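Local structure of peptidoglycan-N-acetylmuramic acid deacetylase PdaC (Bacillus subtilis subsp. subtilis str. 168, 6H8N) at residues A[10-15]-A[181-186]; A[42-47]-A[70-75]; A[65-70]-A[88-93]; A[128-133]-A[155-160]. The protein deacetylates N-acetylmuramic acid residues of peptidoglycan, conferring lysozyme resistance, through the C-terminal NodB-homology (polysaccharide deacetylase) domain that makes up this chain. The protein carries 1 engineered substitution. One frame throughout, in Å; residues are numbered along the deposited sequence. Where two conformers were deposited one is given.

Interaction 1: A[10-15]-A[181-186]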
# COMPACT_ATOMS: atom_id res chain seq x y z
N LYS A 10 6.27 17.84 -3.16
CA LYS A 10 6.39 16.73 -2.23
C LYS A 10 5.45 15.59 -2.61
O LYS A 10 4.32 15.81 -3.03
CB LYS A 10 6.03 17.18 -0.81
CG LYS A 10 7.09 18.08 -0.19
CD LYS A 10 6.86 18.28 1.30
CE LYS A 10 5.51 18.87 1.61
NZ LYS A 10 5.34 20.22 1.01
N VAL A 11 5.92 14.37 -2.40
CA VAL A 11 5.11 13.18 -2.61
C VAL A 11 5.27 12.27 -1.41
O VAL A 11 6.30 12.26 -0.72
CB VAL A 11 5.51 12.42 -3.90
CG1 VAL A 11 5.28 13.29 -5.13
CG2 VAL A 11 6.96 11.95 -3.83
N ILE A 12 4.24 11.47 -1.15
CA ILE A 12 4.29 10.46 -0.12
C ILE A 12 3.35 9.34 -0.53
O ILE A 12 2.32 9.57 -1.17
CB ILE A 12 3.94 11.08 1.26
CG1 ILE A 12 4.34 10.17 2.42
CG2 ILE A 12 2.47 11.47 1.33
CD1 ILE A 12 4.48 10.93 3.73
N ALA A 13 3.70 8.11 -0.15
CA ALA A 13 2.90 6.92 -0.46
C ALA A 13 2.31 6.36 0.83
O ALA A 13 3.01 5.71 1.61
CB ALA A 13 3.75 5.88 -1.17
N LEU A 14 1.02 6.59 1.03
CA LEU A 14 0.31 5.92 2.11
C LEU A 14 -0.11 4.54 1.63
O LEU A 14 -0.70 4.41 0.55
CB LEU A 14 -0.94 6.71 2.50
CG LEU A 14 -0.72 8.10 3.00
CD1 LEU A 14 -2.04 8.74 3.36
CD2 LEU A 14 0.17 8.06 4.21
N THR A 15 0.19 3.53 2.41
CA THR A 15 -0.12 2.17 2.03
C THR A 15 -0.83 1.46 3.17
O THR A 15 -0.60 1.75 4.36
CB THR A 15 1.13 1.37 1.60
OG1 THR A 15 1.93 1.02 2.74
CG2 THR A 15 1.95 2.15 0.59
N TYR A 181 1.57 17.77 0.59
CA TYR A 181 1.98 16.52 -0.03
C TYR A 181 0.97 16.08 -1.08
O TYR A 181 -0.24 16.21 -0.90
CB TYR A 181 2.06 15.41 1.00
CG TYR A 181 3.22 15.46 1.93
CD1 TYR A 181 3.15 16.17 3.12
CD2 TYR A 181 4.38 14.77 1.65
CE1 TYR A 181 4.21 16.19 4.00
CE2 TYR A 181 5.44 14.78 2.51
CZ TYR A 181 5.36 15.50 3.69
OH TYR A 181 6.43 15.48 4.54
N GLN A 182 1.49 15.51 -2.17
CA GLN A 182 0.72 14.72 -3.11
C GLN A 182 0.71 13.29 -2.60
O GLN A 182 1.77 12.68 -2.39
CB GLN A 182 1.35 14.78 -4.50
CG GLN A 182 1.44 16.18 -5.06
CD GLN A 182 2.35 16.27 -6.25
OE1 GLN A 182 1.89 16.39 -7.39
NE2 GLN A 182 3.65 16.20 -6.01
N LEU A 183 -0.48 12.77 -2.34
CA LEU A 183 -0.67 11.40 -1.88
C LEU A 183 -0.77 10.50 -3.11
O LEU A 183 -1.80 10.47 -3.78
CB LEU A 183 -1.91 11.29 -0.99
CG LEU A 183 -1.72 11.70 0.47
CD1 LEU A 183 -1.16 13.10 0.65
CD2 LEU A 183 -3.04 11.54 1.21
N VAL A 184 0.29 9.76 -3.37
CA VAL A 184 0.45 9.01 -4.61
C VAL A 184 0.49 7.51 -4.32
O VAL A 184 0.75 7.08 -3.20
CB VAL A 184 1.70 9.47 -5.39
CG1 VAL A 184 1.65 10.98 -5.61
CG2 VAL A 184 2.97 9.12 -4.67
N THR A 185 0.28 6.72 -5.37
CA THR A 185 0.40 5.28 -5.25
C THR A 185 1.88 4.88 -5.24
O THR A 185 2.78 5.67 -5.55
CB THR A 185 -0.28 4.58 -6.42
OG1 THR A 185 0.46 4.87 -7.62
CG2 THR A 185 -1.73 5.00 -6.58
N VAL A 186 2.13 3.63 -4.87
CA VAL A 186 3.50 3.13 -4.87
C VAL A 186 4.13 3.24 -6.25
O VAL A 186 5.29 3.67 -6.40
CB VAL A 186 3.54 1.69 -4.31
CG1 VAL A 186 4.87 0.99 -4.59
CG2 VAL A 186 3.25 1.71 -2.82
O HOH W 1 0.54 4.63 -1.93
O HOH W 2 -0.53 8.03 -0.77
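I12 and Q182 form the middle of a short parallel pairing between strand 11-17 and strand 182-183, the pairing that brings the last strand of the NodB-homology domain back beside its first. The backbone ladder runs from K10 O, which accepts Q182 N, through I12 N to Q182 O (3.0 Å) and on to V184 N, which reaches I12 O at 174°. K10 O is gripped twice: Q182 NE2 lies 3.1 Å from it, with the N-H in line at 170°, and the amide and backbone donors come from opposite faces of the carbonyl plane. The amide oxygen of Q182 is taken up by the backbone N of D6. Beyond this ladder the chains diverge, and a water fills in by donating to both L14 O and V184 O. Apolar contacts follow the faces. On one, I12 CB leans on Y181 CD2 and L14 CD1 meets L183 CD2 at 3.7 Å, with helix 163-178 packed against L14, Y181 and L183; on the other, V11 and V184 pack against L189 of helix 186-197. Further along, T15 CG2 touches V186 CG2, while T15 OG1 bonds to I156 O of the neighbouring strand 155-159. The aromatic contact lies at the start of the pairing. Bends at chi3 and chi4 (-62°) lay the K10 chain across the Y181 ring, and NZ bonds to Q179 O. Any cation-pi attraction is long and weak at best; the close element is a CH-pi contact, K10 CE standing 3.8 Å from the centroid of the Y181 ring, over its face.

Interaction 2: A[42-47]-A[70-75]. With ZN (zinc ion), chain C.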
# COMPACT_ATOMS: atom_id res chain seq x y z
N PHE A 42 -2.67 -3.27 -0.01
CA PHE A 42 -2.10 -4.60 -0.11
C PHE A 42 -3.09 -5.54 0.55
O PHE A 42 -3.24 -5.57 1.78
CB PHE A 42 -0.71 -4.62 0.52
CG PHE A 42 0.29 -3.87 -0.30
CD1 PHE A 42 0.96 -4.51 -1.32
CD2 PHE A 42 0.53 -2.51 -0.09
CE1 PHE A 42 1.87 -3.82 -2.12
CE2 PHE A 42 1.44 -1.82 -0.89
CZ PHE A 42 2.12 -2.49 -1.89
N VAL A 43 -3.79 -6.29 -0.28
CA VAL A 43 -5.01 -7.00 0.10
C VAL A 43 -4.72 -8.48 0.30
O VAL A 43 -3.88 -9.09 -0.37
CB VAL A 43 -6.15 -6.80 -0.92
CG1 VAL A 43 -6.52 -5.31 -1.03
CG2 VAL A 43 -5.80 -7.36 -2.28
N LEU A 44 -5.48 -9.06 1.23
CA LEU A 44 -5.49 -10.50 1.46
C LEU A 44 -6.49 -11.15 0.51
O LEU A 44 -7.64 -10.73 0.43
CB LEU A 44 -5.89 -10.80 2.90
CG LEU A 44 -4.77 -10.57 3.90
CD1 LEU A 44 -5.31 -10.62 5.31
CD2 LEU A 44 -3.67 -11.59 3.77
N GLY A 45 -6.05 -12.19 -0.19
CA GLY A 45 -6.95 -12.88 -1.11
C GLY A 45 -8.23 -13.37 -0.44
O GLY A 45 -9.31 -13.27 -1.00
N SER A 46 -8.11 -13.91 0.78
CA SER A 46 -9.31 -14.39 1.48
C SER A 46 -10.32 -13.26 1.69
O SER A 46 -11.54 -13.47 1.57
CB SER A 46 -8.91 -15.04 2.80
OG SER A 46 -8.24 -14.13 3.65
N ARG A 47 -9.85 -12.06 2.01
CA ARG A 47 -10.74 -10.93 2.23
C ARG A 47 -11.29 -10.35 0.93
O ARG A 47 -12.42 -9.86 0.91
CB ARG A 47 -10.06 -9.84 3.06
CG ARG A 47 -10.12 -10.15 4.55
CD ARG A 47 -9.56 -9.03 5.42
NE ARG A 47 -9.93 -9.23 6.81
CZ ARG A 47 -11.04 -8.79 7.37
NH1 ARG A 47 -11.90 -8.05 6.71
NH2 ARG A 47 -11.28 -9.05 8.65
N TRP A 70 -2.76 -14.91 0.53
CA TRP A 70 -4.15 -15.34 0.69
C TRP A 70 -4.61 -15.24 2.14
O TRP A 70 -5.66 -14.67 2.43
CB TRP A 70 -4.32 -16.78 0.17
CG TRP A 70 -5.75 -17.20 0.26
CD1 TRP A 70 -6.36 -17.86 1.29
CD2 TRP A 70 -6.78 -16.97 -0.72
NE1 TRP A 70 -7.70 -18.05 1.02
CE2 TRP A 70 -7.98 -17.50 -0.20
CE3 TRP A 70 -6.79 -16.36 -1.97
CZ2 TRP A 70 -9.18 -17.45 -0.90
CZ3 TRP A 70 -7.98 -16.30 -2.65
CH2 TRP A 70 -9.16 -16.84 -2.12
N SER A 71 -3.83 -15.82 3.07
CA SER A 71 -4.25 -15.96 4.46
C SER A 71 -3.18 -15.50 5.46
O SER A 71 -3.28 -15.82 6.65
CB SER A 71 -4.66 -17.41 4.75
OG SER A 71 -3.58 -18.27 4.46
N HIS A 72 -2.18 -14.75 5.01
CA HIS A 72 -1.23 -14.05 5.89
C HIS A 72 -0.25 -14.96 6.62
O HIS A 72 0.17 -14.60 7.73
CB HIS A 72 -1.96 -13.17 6.93
CG HIS A 72 -1.25 -11.89 7.25
ND1 HIS A 72 -0.20 -11.81 8.15
CD2 HIS A 72 -1.43 -10.63 6.79
CE1 HIS A 72 0.24 -10.57 8.20
NE2 HIS A 72 -0.49 -9.83 7.39
N PRO A 73 0.19 -16.09 6.06
CA PRO A 73 1.29 -16.81 6.70
C PRO A 73 2.60 -16.06 6.49
O PRO A 73 2.76 -15.27 5.56
CB PRO A 73 1.33 -18.13 5.94
CG PRO A 73 0.93 -17.74 4.55
CD PRO A 73 -0.12 -16.65 4.73
N LEU A 74 3.57 -16.34 7.36
CA LEU A 74 4.94 -15.97 7.06
C LEU A 74 5.43 -16.87 5.93
O LEU A 74 5.54 -18.10 6.11
CB LEU A 74 5.81 -16.13 8.32
CG LEU A 74 7.30 -15.85 8.16
CD1 LEU A 74 7.57 -14.45 7.59
CD2 LEU A 74 7.99 -16.01 9.52
N LEU A 75 5.71 -16.28 4.77
CA LEU A 75 5.92 -17.09 3.57
C LEU A 75 7.20 -17.91 3.66
O LEU A 75 7.31 -18.96 3.00
CB LEU A 75 5.95 -16.20 2.32
CG LEU A 75 4.62 -15.53 1.97
CD1 LEU A 75 4.85 -14.53 0.85
CD2 LEU A 75 3.57 -16.53 1.60
ZN ZN C . -0.43 -7.89 6.85
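W70 packs its indole against the first turn of helix 45-50, and the side chain can be followed outward from CB. With CG anti to the backbone N (chi1 -177°), the indole turns back along G45 and S46. At the pyrrole end, S46 CB stands over the five-membered ring, 4.0 Å from its centroid, in a CH-pi contact, with NE1 its closest ring atom. CD2 and CE2 sit below S46 N, which is 3.6 Å above the ring plane. Farther out, CE3 comes 3.6 Å from G45 CA; G45 has no side chain, and a CB there would run into CE3. CZ3 and CH2 end beneath G45 C and O. The W70 carbonyl grips the same turn: S46 N reaches W70 O in the carbonyl plane, on a lone pair (3.1 Å), and S46 OG donates to W70 O at 2.9 Å. With OG set between the backbone N and carbonyl carbon (chi1 60°), both S46 donors face that oxygen. L44, the N-cap residue, extends CD2 to H72 N (3.7 Å) and to the edge of the H72 ring. H72 NE2 binds the zinc ion at 2.0 Å, and H68 and D18 are its other protein ligands. The arrangement thus joins the end of strand 40-43 to the loop carrying the second histidine of the Asp-His-His metal site characteristic of family 4 carbohydrate esterases.

Interaction 3: A[65-70]-A[88-93]. With ZN (zinc ion), chain C.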
# COMPACT_ATOMS: atom_id res chain seq x y z
N VAL A 65 -3.67 -1.54 -6.17
CA VAL A 65 -3.88 -2.75 -5.39
C VAL A 65 -2.67 -3.65 -5.54
O VAL A 65 -2.24 -3.96 -6.66
CB VAL A 65 -5.16 -3.48 -5.83
CG1 VAL A 65 -5.29 -4.83 -5.11
CG2 VAL A 65 -6.35 -2.61 -5.55
N GLY A 66 -2.15 -4.10 -4.40
CA GLY A 66 -1.05 -5.04 -4.35
C GLY A 66 -1.47 -6.32 -3.65
O GLY A 66 -2.52 -6.40 -3.01
N ASN A 67 -0.64 -7.34 -3.80
CA ASN A 67 -0.91 -8.68 -3.29
C ASN A 67 -0.26 -8.88 -1.92
O ASN A 67 0.94 -8.67 -1.78
CB ASN A 67 -0.32 -9.65 -4.33
CG ASN A 67 -0.60 -11.11 -4.04
OD1 ASN A 67 -0.47 -11.61 -2.92
ND2 ASN A 67 -0.90 -11.85 -5.10
N HIS A 68 -1.05 -9.29 -0.93
CA HIS A 68 -0.54 -9.47 0.44
C HIS A 68 -0.70 -10.90 0.92
O HIS A 68 -0.74 -11.15 2.13
CB HIS A 68 -1.23 -8.49 1.37
CG HIS A 68 -0.57 -8.29 2.71
ND1 HIS A 68 0.79 -8.11 2.88
CD2 HIS A 68 -1.12 -8.17 3.93
CE1 HIS A 68 1.04 -7.93 4.17
NE2 HIS A 68 -0.10 -7.94 4.83
N SER A 69 -0.76 -11.86 -0.02
CA SER A 69 -0.98 -13.29 0.25
C SER A 69 -2.45 -13.61 0.45
O SER A 69 -3.30 -12.71 0.48
CB SER A 69 -0.16 -13.82 1.44
OG SER A 69 -0.82 -13.66 2.68
N TRP A 70 -2.76 -14.91 0.53
CA TRP A 70 -4.15 -15.34 0.69
C TRP A 70 -4.61 -15.24 2.14
O TRP A 70 -5.66 -14.67 2.43
CB TRP A 70 -4.32 -16.78 0.17
CG TRP A 70 -5.75 -17.20 0.26
CD1 TRP A 70 -6.36 -17.86 1.29
CD2 TRP A 70 -6.78 -16.97 -0.72
NE1 TRP A 70 -7.70 -18.05 1.02
CE2 TRP A 70 -7.98 -17.50 -0.20
CE3 TRP A 70 -6.79 -16.36 -1.97
CZ2 TRP A 70 -9.18 -17.45 -0.90
CZ3 TRP A 70 -7.98 -16.30 -2.65
CH2 TRP A 70 -9.16 -16.84 -2.12
N ASN A 88 -0.29 -16.77 -5.89
CA ASN A 88 -1.05 -16.98 -7.12
C ASN A 88 -2.55 -17.08 -6.85
O ASN A 88 -3.35 -16.58 -7.65
CB ASN A 88 -0.52 -18.21 -7.87
CG ASN A 88 0.81 -17.96 -8.49
OD1 ASN A 88 1.12 -16.83 -8.90
ND2 ASN A 88 1.62 -19.00 -8.57
N ASP A 89 -2.95 -17.68 -5.73
CA ASP A 89 -4.38 -17.72 -5.42
C ASP A 89 -4.93 -16.31 -5.25
O ASP A 89 -6.09 -16.04 -5.58
CB ASP A 89 -4.66 -18.50 -4.14
CG ASP A 89 -4.53 -20.00 -4.31
OD1 ASP A 89 -4.46 -20.48 -5.46
OD2 ASP A 89 -4.52 -20.69 -3.27
N THR A 90 -4.10 -15.40 -4.71
CA THR A 90 -4.53 -14.02 -4.51
C THR A 90 -4.58 -13.26 -5.82
O THR A 90 -5.54 -12.53 -6.07
CB THR A 90 -3.63 -13.38 -3.46
OG1 THR A 90 -3.78 -14.12 -2.25
CG2 THR A 90 -4.02 -11.93 -3.21
N GLN A 91 -3.59 -13.47 -6.70
CA GLN A 91 -3.69 -12.93 -8.06
C GLN A 91 -4.98 -13.41 -8.72
O GLN A 91 -5.71 -12.63 -9.35
CB GLN A 91 -2.50 -13.36 -8.93
CG GLN A 91 -1.16 -12.85 -8.51
CD GLN A 91 -1.01 -11.36 -8.61
OE1 GLN A 91 -1.26 -10.63 -7.65
NE2 GLN A 91 -0.58 -10.88 -9.76
N ASP A 92 -5.29 -14.70 -8.55
CA ASP A 92 -6.42 -15.29 -9.25
C ASP A 92 -7.75 -14.70 -8.80
O ASP A 92 -8.61 -14.41 -9.63
CB ASP A 92 -6.42 -16.82 -9.08
CG ASP A 92 -5.29 -17.50 -9.82
OD1 ASP A 92 -4.64 -16.87 -10.67
OD2 ASP A 92 -5.06 -18.71 -9.55
N ILE A 93 -7.95 -14.51 -7.49
CA ILE A 93 -9.23 -13.98 -7.04
C ILE A 93 -9.38 -12.52 -7.48
O ILE A 93 -10.47 -12.08 -7.89
CB ILE A 93 -9.47 -14.17 -5.53
CG1 ILE A 93 -10.91 -13.85 -5.13
CG2 ILE A 93 -8.53 -13.29 -4.69
CD1 ILE A 93 -11.95 -14.80 -5.72
ZN ZN C . -0.43 -7.89 6.85
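N67 and W70 pack against T90, Q91 and I93 in a partly buried contact of mixed polar and apolar character, where the end of strand 64-67 and the loop after it rest on helix 80-98, the next helix in the chain. One direct hydrogen bond carries the polar side: N67 ND2 donates to Q91 OE1 over 2.8 Å and is almost straight at 177°, with the two amide planes 29° apart. Q91 bends at chi2 (-65°) to bring its oxygen back to N67, and its NE2 goes on to P102 O. The other N67 bonds fix the amide's rotation: ND2 also reaches I87 O of the helix, and OD1 accepts S69 N at 2.9 Å, closing an Asx turn around H68. T90 CG2 lies against the same amide, 3.6 Å from N67 OD1. T90 OG1 bonds to Q86 O; its approach to W70 N is too bent for a bond, and that N-H goes to Q86 OE1 instead. The six-membered ring of W70 supplies the apolar half: CZ3 meets I93 CG2 at 3.7 Å and CE3 meets D89 CB; CZ3 also lies 3.5 Å from the backbone D89 O. The D89 carboxylate, nearly perpendicular to the indole, pairs with K85. The Asx turn and S69 OG, which donates to H68 O (2.6 Å) and receives H72 N, hold the loop in shape. H68 NE2 meets the zinc ion at 2.0 Å, and H68 to H72 form the His-Ser-x-x-His zinc-binding motif of the NodB-type deacetylases.

Interaction 4: A[128-133]-A[155-160]. With PO4 (phosphate ion), chain D.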
# COMPACT_ATOMS: atom_id res chain seq x y z
N ASP A 128 8.79 2.41 4.70
CA ASP A 128 9.79 3.18 5.46
C ASP A 128 9.34 3.54 6.86
O ASP A 128 10.19 3.74 7.74
CB ASP A 128 10.09 4.52 4.76
CG ASP A 128 10.61 4.35 3.38
OD1 ASP A 128 11.64 3.66 3.20
OD2 ASP A 128 10.01 4.92 2.47
N VAL A 129 8.05 3.73 7.07
CA VAL A 129 7.50 4.26 8.32
C VAL A 129 6.40 3.32 8.77
O VAL A 129 5.45 3.06 8.02
CB VAL A 129 6.94 5.67 8.11
CG1 VAL A 129 6.22 6.14 9.35
CG2 VAL A 129 8.03 6.65 7.71
N ASP A 130 6.51 2.82 9.99
CA ASP A 130 5.58 1.84 10.53
C ASP A 130 5.23 2.24 11.96
O ASP A 130 6.03 2.02 12.88
CB ASP A 130 6.18 0.44 10.48
CG ASP A 130 5.28 -0.63 11.06
OD1 ASP A 130 4.13 -0.33 11.46
OD2 ASP A 130 5.75 -1.79 11.11
N PRO A 131 4.06 2.84 12.19
CA PRO A 131 3.68 3.22 13.55
C PRO A 131 3.22 2.07 14.42
O PRO A 131 2.78 2.30 15.55
CB PRO A 131 2.51 4.19 13.31
CG PRO A 131 1.87 3.64 12.05
CD PRO A 131 3.01 3.18 11.20
N GLU A 132 3.27 0.85 13.91
CA GLU A 132 2.88 -0.33 14.67
C GLU A 132 1.46 -0.18 15.22
O GLU A 132 1.19 -0.35 16.42
CB GLU A 132 3.89 -0.62 15.77
CG GLU A 132 5.32 -0.75 15.24
CD GLU A 132 6.28 -1.30 16.27
OE1 GLU A 132 6.59 -0.59 17.24
OE2 GLU A 132 6.71 -2.45 16.10
N ASP A 133 0.52 0.13 14.32
CA ASP A 133 -0.86 0.36 14.73
C ASP A 133 -1.56 -0.91 15.23
O ASP A 133 -2.63 -0.81 15.84
CB ASP A 133 -1.65 1.02 13.60
CG ASP A 133 -1.74 0.16 12.36
OD1 ASP A 133 -1.15 -0.94 12.34
OD2 ASP A 133 -2.44 0.54 11.43
N THR A 155 7.29 5.96 2.32
CA THR A 155 6.18 5.02 2.23
C THR A 155 5.75 4.66 3.65
O THR A 155 6.57 4.17 4.44
CB THR A 155 6.61 3.79 1.45
OG1 THR A 155 6.99 4.20 0.13
CG2 THR A 155 5.48 2.77 1.33
N ILE A 156 4.47 4.88 3.95
CA ILE A 156 3.90 4.67 5.28
C ILE A 156 3.08 3.40 5.27
O ILE A 156 2.31 3.16 4.33
CB ILE A 156 3.01 5.87 5.68
CG1 ILE A 156 3.84 7.15 5.76
CG2 ILE A 156 2.31 5.60 7.00
CD1 ILE A 156 3.01 8.43 5.73
N LEU A 157 3.20 2.60 6.33
CA LEU A 157 2.39 1.39 6.53
C LEU A 157 1.33 1.61 7.60
O LEU A 157 1.66 1.89 8.76
CB LEU A 157 3.28 0.22 6.94
CG LEU A 157 2.61 -1.05 7.44
CD1 LEU A 157 1.69 -1.62 6.36
CD2 LEU A 157 3.64 -2.07 7.90
N ILE A 158 0.06 1.43 7.23
CA ILE A 158 -1.06 1.38 8.16
C ILE A 158 -1.82 0.09 7.86
O ILE A 158 -1.85 -0.36 6.70
CB ILE A 158 -1.97 2.61 7.95
CG1 ILE A 158 -1.19 3.89 8.31
CG2 ILE A 158 -3.28 2.50 8.74
CD1 ILE A 158 -1.87 5.17 7.93
N HIS A 159 -2.42 -0.53 8.87
CA HIS A 159 -3.20 -1.75 8.65
C HIS A 159 -4.68 -1.39 8.68
O HIS A 159 -5.20 -0.98 9.72
CB HIS A 159 -2.83 -2.79 9.71
CG HIS A 159 -1.37 -3.14 9.67
ND1 HIS A 159 -0.41 -2.41 10.36
CD2 HIS A 159 -0.68 -4.08 8.97
CE1 HIS A 159 0.79 -2.91 10.10
NE2 HIS A 159 0.65 -3.92 9.26
N ASP A 160 -5.38 -1.51 7.54
CA ASP A 160 -6.73 -0.95 7.38
C ASP A 160 -7.82 -1.88 7.89
O ASP A 160 -8.88 -1.97 7.26
CB ASP A 160 -7.03 -0.48 5.95
CG ASP A 160 -6.98 -1.58 4.90
OD1 ASP A 160 -5.99 -2.33 4.88
OD2 ASP A 160 -7.93 -1.66 4.06
P PO4 D . 2.04 -6.89 8.25
O1 PO4 D . 2.24 -7.45 9.68
O2 PO4 D . 2.59 -5.48 8.23
O3 PO4 D . 0.56 -6.79 8.04
O4 PO4 D . 2.67 -7.82 7.27
O HOH W 3 9.51 5.20 -0.12
O HOH W 4 1.43 0.13 11.24
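H159 and D133 are joined by two hydrogen bonds, one from the ring and one from the backbone; the carboxylate is turned 49° against the ring. H159 ND1 donates to D133 OD1 over 2.6 Å, on the syn side and 18° out of the carboxylate plane, while H159 N meets the syn lone pair of D133 OD2 at 2.8 Å. One carboxylate therefore holds both the ring and the backbone of H159. At the far edge of the ring, NE2 donates to O2 of a phosphate ion at 2.7 Å, bonding in line at 177°; the phosphate probably comes from the crystallisation liquor. L157 CD1 lies 3.8 Å above one ring face, offset toward the rim. By similarity to relatives, H159 is the proton donor and D133 raises its pKa. In the next shell S165 OG also bonds D133 OD2. D133 N donates to a water lying 2.7 Å from D130 OD1, and D130 OD1 also accepts E132 N, closing an Asx turn within the loop just before D133. Farther back the loop runs beside the strand. L157 N bonds V129 O at 2.9 Å, T155 O accepts both D128 N and V129 N, and D128 OD2 takes T155 N on its anti lone pair. Strand 155-159 pairs with strand 11-17, while helix 139-149 packs on V129, P131, D133 and I156, and helix 163-178 packs on I158.

Overall arrangement
Strand 11-17 is the first strand of the chain, and interaction 1 closes the longest loop, returning at 181-186 to bring the last strand beside the first; the other three contacts nest inside it. Next come 42-47 and 65-70, from adjacent strands of the same parallel sheet. Interactions 2 and 3 cross, since their segments alternate and share W70, tying the loop with the two zinc-binding histidines to helix 45-50 on one side and helix 80-98 on the other. Interaction 4 follows in series, setting the loop 128-133 along strand 155-159. T15 touches F42 of interaction 2 and I156 of interaction 4, so strand 11-17, paired with both 40-43 and 155-159, links the zinc-binding loops to the strand carrying H159.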